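Local atomic coordinates of DUF3829 family protein (Bacteroides vulgatus, PDB entry 4YJW), a protein that is of unknown function but is an all-alpha, probably lipid-anchored bacterial protein of the DUF3829 family. Residues 17-28 with 66-77; 39-47 with 99-107. All coordinates share one frame; numbering follows the deposited sequence.

Interaction 1 (17-28 with 66-77); sequences EVMKYYDTSLKI and DTVFVSNPGNYF
The ring of Tyr21 lies between Phe77 and Val70. Phe77 turns its edge to one face in a T-shaped pair, the ring centroids 5.0 Å apart and the planes at 76°, while Val70 CG1 lies over the opposite face. With CG anti to the backbone N (chi1 -169°), the ring runs out from helix 10-32 far enough for Tyr21 OH to donate to Val70 O at 2.7 Å, in the carbonyl plane and on a lone pair. An alanine in place of Tyr21 is likely to leave Val70 O without this donor and to open a gap between Phe77 and Val70. In this all-helical fold residues 66-71 of helix 64-71 cross residues 17-28 of helix 10-32 at -124°, the segment axes 9.9 Å apart, and pack knobs-into-holes: Phe69 sits among Glu17, Lys20, Tyr21 and Thr24, and Val70 among Tyr21, Thr24, Ser25 and Ile28. Ser25 OG, 3.8 Å from Val70 CG1, is hydrogen-bonded to Tyr21 O and to Tyr89 of helix 79-111. Past the helix end, the Gly74-Phe77 type I turn brings up Tyr76, whose ring receives Glu17 CB over its centre in a CH-pi contact, 3.7 Å from the centroid.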
# COMPACT_ATOMS: atom_id res chain seq x y z
N GLU A 17 -0.90 -15.58 17.56
CA GLU A 17 -0.72 -14.17 17.20
C GLU A 17 -0.23 -14.07 15.77
O GLU A 17 -0.65 -13.16 15.05
CB GLU A 17 0.25 -13.43 18.16
CG GLU A 17 -0.28 -13.32 19.60
CD GLU A 17 -1.65 -12.66 19.72
OE1 GLU A 17 -1.82 -11.53 19.20
OE2 GLU A 17 -2.56 -13.31 20.28
N VAL A 18 0.65 -14.99 15.33
CA VAL A 18 1.09 -14.99 13.92
C VAL A 18 -0.13 -15.15 13.00
O VAL A 18 -0.26 -14.41 12.03
CB VAL A 18 2.16 -16.09 13.66
CG1 VAL A 18 2.45 -16.25 12.16
CG2 VAL A 18 3.45 -15.79 14.42
N MSE A 19 -1.06 -16.08 13.34
CA MSE A 19 -2.27 -16.30 12.53
C MSE A 19 -3.14 -15.03 12.47
O MSE A 19 -3.69 -14.70 11.42
CB MSE A 19 -3.10 -17.49 13.07
CG MSE A 19 -2.37 -18.84 12.98
SE MSE A 19 -1.51 -19.18 11.26
CE MSE A 19 -3.04 -19.07 10.07
N LYS A 20 -3.25 -14.30 13.60
CA LYS A 20 -4.04 -13.06 13.67
C LYS A 20 -3.40 -12.02 12.75
O LYS A 20 -4.10 -11.37 11.97
CB LYS A 20 -4.16 -12.53 15.10
CG LYS A 20 -4.93 -13.47 16.05
CD LYS A 20 -4.96 -12.89 17.49
CE LYS A 20 -5.53 -13.90 18.46
NZ LYS A 20 -5.37 -13.45 19.88
N TYR A 21 -2.06 -11.89 12.83
CA TYR A 21 -1.30 -10.95 12.02
C TYR A 21 -1.46 -11.27 10.53
O TYR A 21 -1.69 -10.37 9.72
CB TYR A 21 0.18 -10.96 12.43
CG TYR A 21 0.98 -9.83 11.82
CD1 TYR A 21 1.52 -9.94 10.53
CD2 TYR A 21 1.25 -8.67 12.54
CE1 TYR A 21 2.26 -8.91 9.96
CE2 TYR A 21 2.01 -7.63 11.98
CZ TYR A 21 2.51 -7.76 10.69
OH TYR A 21 3.25 -6.76 10.11
N TYR A 22 -1.39 -12.57 10.17
CA TYR A 22 -1.55 -12.98 8.77
C TYR A 22 -2.98 -12.70 8.28
O TYR A 22 -3.15 -12.14 7.19
CB TYR A 22 -1.22 -14.46 8.62
CG TYR A 22 -1.43 -14.98 7.21
CD1 TYR A 22 -0.70 -14.47 6.14
CD2 TYR A 22 -2.28 -16.05 6.97
CE1 TYR A 22 -0.85 -14.98 4.85
CE2 TYR A 22 -2.42 -16.59 5.68
CZ TYR A 22 -1.73 -16.03 4.63
OH TYR A 22 -1.88 -16.54 3.36
N ASP A 23 -3.99 -13.10 9.05
CA ASP A 23 -5.39 -12.86 8.67
C ASP A 23 -5.66 -11.36 8.45
O ASP A 23 -6.29 -10.99 7.46
CB ASP A 23 -6.35 -13.45 9.73
CG ASP A 23 -6.36 -14.97 9.78
OD1 ASP A 23 -6.03 -15.61 8.75
OD2 ASP A 23 -6.70 -15.52 10.85
N THR A 24 -5.14 -10.48 9.35
CA THR A 24 -5.33 -9.02 9.26
C THR A 24 -4.57 -8.53 8.02
O THR A 24 -5.13 -7.75 7.24
CB THR A 24 -4.86 -8.35 10.56
OG1 THR A 24 -5.63 -8.90 11.65
CG2 THR A 24 -5.03 -6.84 10.53
N SER A 25 -3.33 -9.04 7.79
CA SER A 25 -2.53 -8.67 6.62
C SER A 25 -3.28 -8.99 5.33
O SER A 25 -3.30 -8.17 4.42
CB SER A 25 -1.18 -9.38 6.62
OG SER A 25 -0.36 -8.80 7.62
N LEU A 26 -3.90 -10.18 5.25
CA LEU A 26 -4.67 -10.60 4.06
C LEU A 26 -5.80 -9.60 3.76
O LEU A 26 -5.95 -9.15 2.61
CB LEU A 26 -5.26 -12.01 4.28
CG LEU A 26 -4.35 -13.21 4.03
CD1 LEU A 26 -5.06 -14.50 4.44
CD2 LEU A 26 -3.97 -13.33 2.56
N LYS A 27 -6.57 -9.23 4.79
CA LYS A 27 -7.71 -8.31 4.66
C LYS A 27 -7.27 -6.90 4.31
O LYS A 27 -7.84 -6.28 3.41
CB LYS A 27 -8.51 -8.25 5.99
CG LYS A 27 -9.39 -9.45 6.25
CD LYS A 27 -10.04 -9.34 7.62
CE LYS A 27 -10.64 -10.66 8.07
NZ LYS A 27 -11.18 -10.58 9.46
N ILE A 28 -6.28 -6.37 5.05
CA ILE A 28 -5.82 -5.00 4.88
C ILE A 28 -5.11 -4.82 3.49
O ILE A 28 -5.41 -3.85 2.79
CB ILE A 28 -4.96 -4.55 6.10
CG1 ILE A 28 -5.18 -3.05 6.39
CG2 ILE A 28 -3.49 -4.92 6.01
CD1 ILE A 28 -4.53 -2.48 7.65
N ASP A 66 -6.61 -2.06 12.63
CA ASP A 66 -5.88 -3.07 11.84
C ASP A 66 -4.53 -2.52 11.36
O ASP A 66 -3.53 -3.25 11.34
CB ASP A 66 -6.70 -3.55 10.63
CG ASP A 66 -7.82 -4.53 10.98
OD1 ASP A 66 -7.89 -4.96 12.15
OD2 ASP A 66 -8.60 -4.86 10.08
N THR A 67 -4.50 -1.23 10.98
CA THR A 67 -3.28 -0.52 10.53
C THR A 67 -2.26 -0.52 11.68
O THR A 67 -1.10 -0.87 11.45
CB THR A 67 -3.63 0.91 10.06
OG1 THR A 67 -4.52 0.82 8.95
CG2 THR A 67 -2.41 1.68 9.62
N VAL A 68 -2.70 -0.16 12.88
CA VAL A 68 -1.82 -0.14 14.07
C VAL A 68 -1.26 -1.56 14.32
O VAL A 68 -0.06 -1.71 14.59
CB VAL A 68 -2.56 0.39 15.32
CG1 VAL A 68 -1.71 0.22 16.59
CG2 VAL A 68 -2.98 1.85 15.14
N PHE A 69 -2.13 -2.57 14.24
CA PHE A 69 -1.73 -3.95 14.51
C PHE A 69 -0.64 -4.41 13.55
O PHE A 69 0.38 -4.94 14.00
CB PHE A 69 -2.94 -4.90 14.49
CG PHE A 69 -2.65 -6.31 14.98
CD1 PHE A 69 -2.45 -6.56 16.34
CD2 PHE A 69 -2.64 -7.39 14.10
CE1 PHE A 69 -2.19 -7.86 16.80
CE2 PHE A 69 -2.38 -8.68 14.56
CZ PHE A 69 -2.14 -8.91 15.90
N VAL A 70 -0.82 -4.19 12.24
CA VAL A 70 0.17 -4.69 11.27
C VAL A 70 1.43 -3.80 11.23
O VAL A 70 2.49 -4.28 10.83
CB VAL A 70 -0.41 -4.90 9.86
CG1 VAL A 70 -1.53 -5.96 9.88
CG2 VAL A 70 -0.87 -3.58 9.20
N SER A 71 1.31 -2.51 11.60
CA SER A 71 2.44 -1.56 11.58
C SER A 71 3.41 -1.83 12.69
O SER A 71 4.57 -1.41 12.59
CB SER A 71 1.93 -0.12 11.73
OG SER A 71 1.24 0.29 10.57
N ASN A 72 2.95 -2.48 13.76
CA ASN A 72 3.76 -2.77 14.94
C ASN A 72 3.83 -4.29 15.21
O ASN A 72 3.30 -4.76 16.23
CB ASN A 72 3.20 -2.01 16.16
CG ASN A 72 3.12 -0.53 15.96
OD1 ASN A 72 2.07 0.01 15.60
ND2 ASN A 72 4.25 0.16 16.11
N PRO A 73 4.50 -5.08 14.32
CA PRO A 73 4.60 -6.53 14.58
C PRO A 73 5.27 -6.80 15.92
O PRO A 73 6.19 -6.08 16.31
CB PRO A 73 5.45 -7.04 13.41
CG PRO A 73 6.13 -5.86 12.85
CD PRO A 73 5.20 -4.71 13.07
N GLY A 74 4.74 -7.78 16.65
CA GLY A 74 5.21 -8.15 17.98
C GLY A 74 6.53 -8.90 17.99
O GLY A 74 7.07 -9.24 16.94
N ASN A 75 7.03 -9.16 19.22
CA ASN A 75 8.30 -9.85 19.43
C ASN A 75 8.18 -11.37 19.21
O ASN A 75 9.16 -12.10 19.39
CB ASN A 75 8.89 -9.53 20.83
CG ASN A 75 7.97 -9.73 22.01
OD1 ASN A 75 7.00 -10.49 21.97
ND2 ASN A 75 8.29 -9.06 23.11
N TYR A 76 6.99 -11.86 18.77
CA TYR A 76 6.77 -13.27 18.43
C TYR A 76 7.50 -13.54 17.10
O TYR A 76 7.99 -14.65 16.87
CB TYR A 76 5.28 -13.68 18.37
CG TYR A 76 4.33 -12.65 17.81
CD1 TYR A 76 4.04 -12.61 16.45
CD2 TYR A 76 3.66 -11.76 18.65
CE1 TYR A 76 3.15 -11.67 15.93
CE2 TYR A 76 2.80 -10.79 18.13
CZ TYR A 76 2.55 -10.75 16.77
OH TYR A 76 1.71 -9.79 16.26
N PHE A 77 7.65 -12.49 16.26
CA PHE A 77 8.46 -12.57 15.05
C PHE A 77 9.90 -12.36 15.44
O PHE A 77 10.17 -11.61 16.38
CB PHE A 77 8.06 -11.49 14.03
CG PHE A 77 6.71 -11.63 13.38
CD1 PHE A 77 6.44 -12.65 12.48
CD2 PHE A 77 5.70 -10.71 13.64
CE1 PHE A 77 5.19 -12.76 11.86
CE2 PHE A 77 4.46 -10.81 13.01
CZ PHE A 77 4.21 -11.84 12.13

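Interaction 2 (39-47 with 99-107); sequences KAVLGYLDQ and FYENYKTYR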
# COMPACT_ATOMS: atom_id res chain seq x y z
N LYS A 39 -4.18 1.08 -11.72
CA LYS A 39 -4.10 1.17 -13.18
C LYS A 39 -5.03 2.25 -13.74
O LYS A 39 -4.65 2.93 -14.71
CB LYS A 39 -4.47 -0.19 -13.83
CG LYS A 39 -3.43 -1.28 -13.65
CD LYS A 39 -3.97 -2.56 -14.32
CE LYS A 39 -3.45 -3.84 -13.74
NZ LYS A 39 -4.18 -5.02 -14.31
N ALA A 40 -6.26 2.39 -13.17
CA ALA A 40 -7.22 3.41 -13.65
C ALA A 40 -6.69 4.83 -13.38
O ALA A 40 -6.81 5.70 -14.23
CB ALA A 40 -8.59 3.21 -13.01
N VAL A 41 -6.07 5.04 -12.20
CA VAL A 41 -5.47 6.35 -11.85
C VAL A 41 -4.32 6.65 -12.83
O VAL A 41 -4.21 7.77 -13.32
CB VAL A 41 -5.02 6.39 -10.37
CG1 VAL A 41 -4.12 7.62 -10.12
CG2 VAL A 41 -6.26 6.43 -9.46
N LEU A 42 -3.50 5.66 -13.17
CA LEU A 42 -2.43 5.91 -14.15
C LEU A 42 -3.01 6.34 -15.50
O LEU A 42 -2.52 7.27 -16.11
CB LEU A 42 -1.54 4.68 -14.30
CG LEU A 42 -0.69 4.30 -13.07
CD1 LEU A 42 0.03 3.00 -13.31
CD2 LEU A 42 0.35 5.38 -12.75
N GLY A 43 -4.11 5.70 -15.93
CA GLY A 43 -4.76 6.09 -17.18
C GLY A 43 -5.29 7.53 -17.12
O GLY A 43 -5.16 8.27 -18.11
N TYR A 44 -5.77 7.97 -15.94
CA TYR A 44 -6.29 9.34 -15.76
C TYR A 44 -5.16 10.37 -15.83
O TYR A 44 -5.43 11.54 -16.08
CB TYR A 44 -7.06 9.49 -14.43
CG TYR A 44 -8.27 8.59 -14.31
CD1 TYR A 44 -9.05 8.29 -15.44
CD2 TYR A 44 -8.67 8.09 -13.09
CE1 TYR A 44 -10.15 7.44 -15.34
CE2 TYR A 44 -9.79 7.25 -12.98
CZ TYR A 44 -10.53 6.94 -14.11
OH TYR A 44 -11.64 6.10 -14.03
N LEU A 45 -3.90 9.92 -15.66
CA LEU A 45 -2.73 10.81 -15.75
C LEU A 45 -2.25 10.98 -17.20
O LEU A 45 -1.34 11.80 -17.47
CB LEU A 45 -1.59 10.25 -14.88
CG LEU A 45 -1.83 10.21 -13.38
CD1 LEU A 45 -0.82 9.26 -12.74
CD2 LEU A 45 -1.65 11.59 -12.76
N ASP A 46 -2.86 10.23 -18.15
CA ASP A 46 -2.44 10.30 -19.55
C ASP A 46 -2.58 11.70 -20.15
O ASP A 46 -3.53 12.42 -19.86
CB ASP A 46 -3.22 9.30 -20.42
CG ASP A 46 -2.59 9.17 -21.80
OD1 ASP A 46 -1.48 8.61 -21.88
OD2 ASP A 46 -3.15 9.72 -22.76
N GLN A 47 -1.61 12.07 -20.97
CA GLN A 47 -1.51 13.37 -21.63
C GLN A 47 -2.73 13.69 -22.51
O GLN A 47 -3.04 14.86 -22.72
CB GLN A 47 -0.23 13.38 -22.51
CG GLN A 47 1.09 13.31 -21.70
CD GLN A 47 1.61 11.92 -21.36
OE1 GLN A 47 0.87 10.93 -21.29
NE2 GLN A 47 2.89 11.85 -21.01
N PHE A 99 0.51 8.27 -3.56
CA PHE A 99 -0.13 7.91 -4.83
C PHE A 99 -1.47 8.63 -5.01
O PHE A 99 -1.71 9.25 -6.06
CB PHE A 99 -0.30 6.39 -4.95
CG PHE A 99 -0.79 5.97 -6.32
CD1 PHE A 99 0.09 5.89 -7.40
CD2 PHE A 99 -2.15 5.69 -6.54
CE1 PHE A 99 -0.37 5.48 -8.67
CE2 PHE A 99 -2.61 5.33 -7.82
CZ PHE A 99 -1.71 5.20 -8.87
N TYR A 100 -2.33 8.57 -3.99
CA TYR A 100 -3.66 9.19 -4.11
C TYR A 100 -3.61 10.69 -3.92
O TYR A 100 -4.33 11.40 -4.62
CB TYR A 100 -4.64 8.53 -3.13
CG TYR A 100 -5.04 7.15 -3.59
CD1 TYR A 100 -4.29 6.03 -3.22
CD2 TYR A 100 -6.14 6.96 -4.42
CE1 TYR A 100 -4.63 4.76 -3.65
CE2 TYR A 100 -6.51 5.68 -4.85
CZ TYR A 100 -5.76 4.58 -4.44
OH TYR A 100 -6.09 3.31 -4.82
N GLU A 101 -2.73 11.21 -3.04
CA GLU A 101 -2.61 12.67 -2.88
C GLU A 101 -2.03 13.31 -4.16
O GLU A 101 -2.46 14.41 -4.53
CB GLU A 101 -1.76 13.05 -1.66
CG GLU A 101 -2.52 12.87 -0.34
CD GLU A 101 -3.77 13.72 -0.14
OE1 GLU A 101 -3.78 14.89 -0.59
OE2 GLU A 101 -4.73 13.23 0.50
N ASN A 102 -1.02 12.66 -4.80
CA ASN A 102 -0.43 13.19 -6.04
C ASN A 102 -1.49 13.30 -7.12
O ASN A 102 -1.50 14.28 -7.86
CB ASN A 102 0.73 12.30 -6.54
CG ASN A 102 2.01 12.46 -5.78
OD1 ASN A 102 2.21 13.43 -5.04
ND2 ASN A 102 2.91 11.48 -5.92
N TYR A 103 -2.38 12.29 -7.23
CA TYR A 103 -3.45 12.34 -8.24
C TYR A 103 -4.44 13.47 -7.91
O TYR A 103 -4.87 14.20 -8.81
CB TYR A 103 -4.20 11.00 -8.37
CG TYR A 103 -5.35 11.10 -9.36
CD1 TYR A 103 -5.10 11.36 -10.71
CD2 TYR A 103 -6.67 11.15 -8.92
CE1 TYR A 103 -6.14 11.61 -11.60
CE2 TYR A 103 -7.72 11.37 -9.81
CZ TYR A 103 -7.46 11.60 -11.15
OH TYR A 103 -8.49 11.85 -12.03
N LYS A 104 -4.78 13.65 -6.64
CA LYS A 104 -5.67 14.77 -6.25
C LYS A 104 -5.03 16.12 -6.68
O LYS A 104 -5.68 16.92 -7.34
CB LYS A 104 -5.95 14.74 -4.73
CG LYS A 104 -6.69 15.99 -4.24
CD LYS A 104 -7.04 15.88 -2.74
CE LYS A 104 -7.51 17.21 -2.22
NZ LYS A 104 -7.89 17.12 -0.78
N THR A 105 -3.76 16.33 -6.35
CA THR A 105 -3.00 17.54 -6.73
C THR A 105 -3.04 17.72 -8.24
O THR A 105 -3.34 18.81 -8.72
CB THR A 105 -1.56 17.43 -6.24
OG1 THR A 105 -1.61 17.32 -4.83
CG2 THR A 105 -0.71 18.64 -6.62
N TYR A 106 -2.69 16.66 -8.97
CA TYR A 106 -2.67 16.65 -10.43
C TYR A 106 -4.02 17.09 -10.99
O TYR A 106 -4.06 17.97 -11.83
CB TYR A 106 -2.32 15.24 -10.94
CG TYR A 106 -2.35 15.13 -12.46
CD1 TYR A 106 -1.21 15.39 -13.22
CD2 TYR A 106 -3.50 14.69 -13.12
CE1 TYR A 106 -1.24 15.27 -14.61
CE2 TYR A 106 -3.54 14.58 -14.51
CZ TYR A 106 -2.40 14.85 -15.25
OH TYR A 106 -2.43 14.76 -16.63
N ARG A 107 -5.13 16.45 -10.55
CA ARG A 107 -6.46 16.79 -11.08
C ARG A 107 -6.81 18.28 -10.86
O ARG A 107 -7.27 18.94 -11.80
CB ARG A 107 -7.52 15.89 -10.45
CG ARG A 107 -8.96 16.27 -10.85
CD ARG A 107 -9.96 15.29 -10.26
NE ARG A 107 -11.34 15.76 -10.49
CZ ARG A 107 -11.97 16.63 -9.70
NH1 ARG A 107 -11.36 17.14 -8.63
NH2 ARG A 107 -13.21 17.00 -9.98
O HOH W 1 -4.45 13.47 -17.61
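Phe99 meets Val41 and Leu42 where helices 35-44 and 79-111 of the all-alpha fold run side by side, the axes of residues 39-44 and 99-107 being 27° from parallel and 11.0 Å apart at closest approach. Such a spacing leaves room for a layer of aromatic rings, all three sent out by the longer helix. Phe99 and Val41 reach toward each other from opposite directions, Val41 CG1 lying 3.6 Å from Phe99 CE2, and Leu42 CD2 reaches the edge of the same ring. One turn on, a first torsion of 177° swings the Tyr103 ring opposite its own backbone nitrogen and past the same valine methyl, with Val41 CG1 3.8 Å from Tyr103 CG. Farther out along this ring, Tyr44 CB approaches Tyr103 CE1 at 3.7 Å; Leu45 CD2 meets the ring edge at Tyr103 CD1, and Tyr103 OH is hydrogen-bonded to Pro55 O. Tyr106 then takes Leu45 CD2 over the centre of its face, a CH-pi contact 3.6 Å from the centroid and 14° off the ring normal. That methyl thus serves two tyrosines, one at the edge and one on the face. Arg127 of helix 121-159 is hydrogen-bonded to both Tyr106 OH and Leu45 O. Tyr106 OH also donates to a water, at 2.6 Å from its oxygen, and this water in turn donates to Tyr44 O and Asp46 O.

How the interactions relate
From the N terminus, helix 10-32 supplies the first half of interaction 1 and helix 35-44, next in the chain, the first half of interaction 2. The chain then comes back: helix 64-71 and the turn after it close interaction 1 over 37 intervening residues, and helix 79-111 closes interaction 2 over 51. The segments alternate, so the two loops cross and neither nests inside the other. The contacts lie on opposite sides of the chain's centre, their own centres about 30 Å apart and their nearest atoms about 10 Å apart, without touching. Helix 79-111 spans both: Leu85 and Tyr89 meet interaction 1, and residues 99-107 form half of interaction 2. Helix 121-159 likewise borders both contacts.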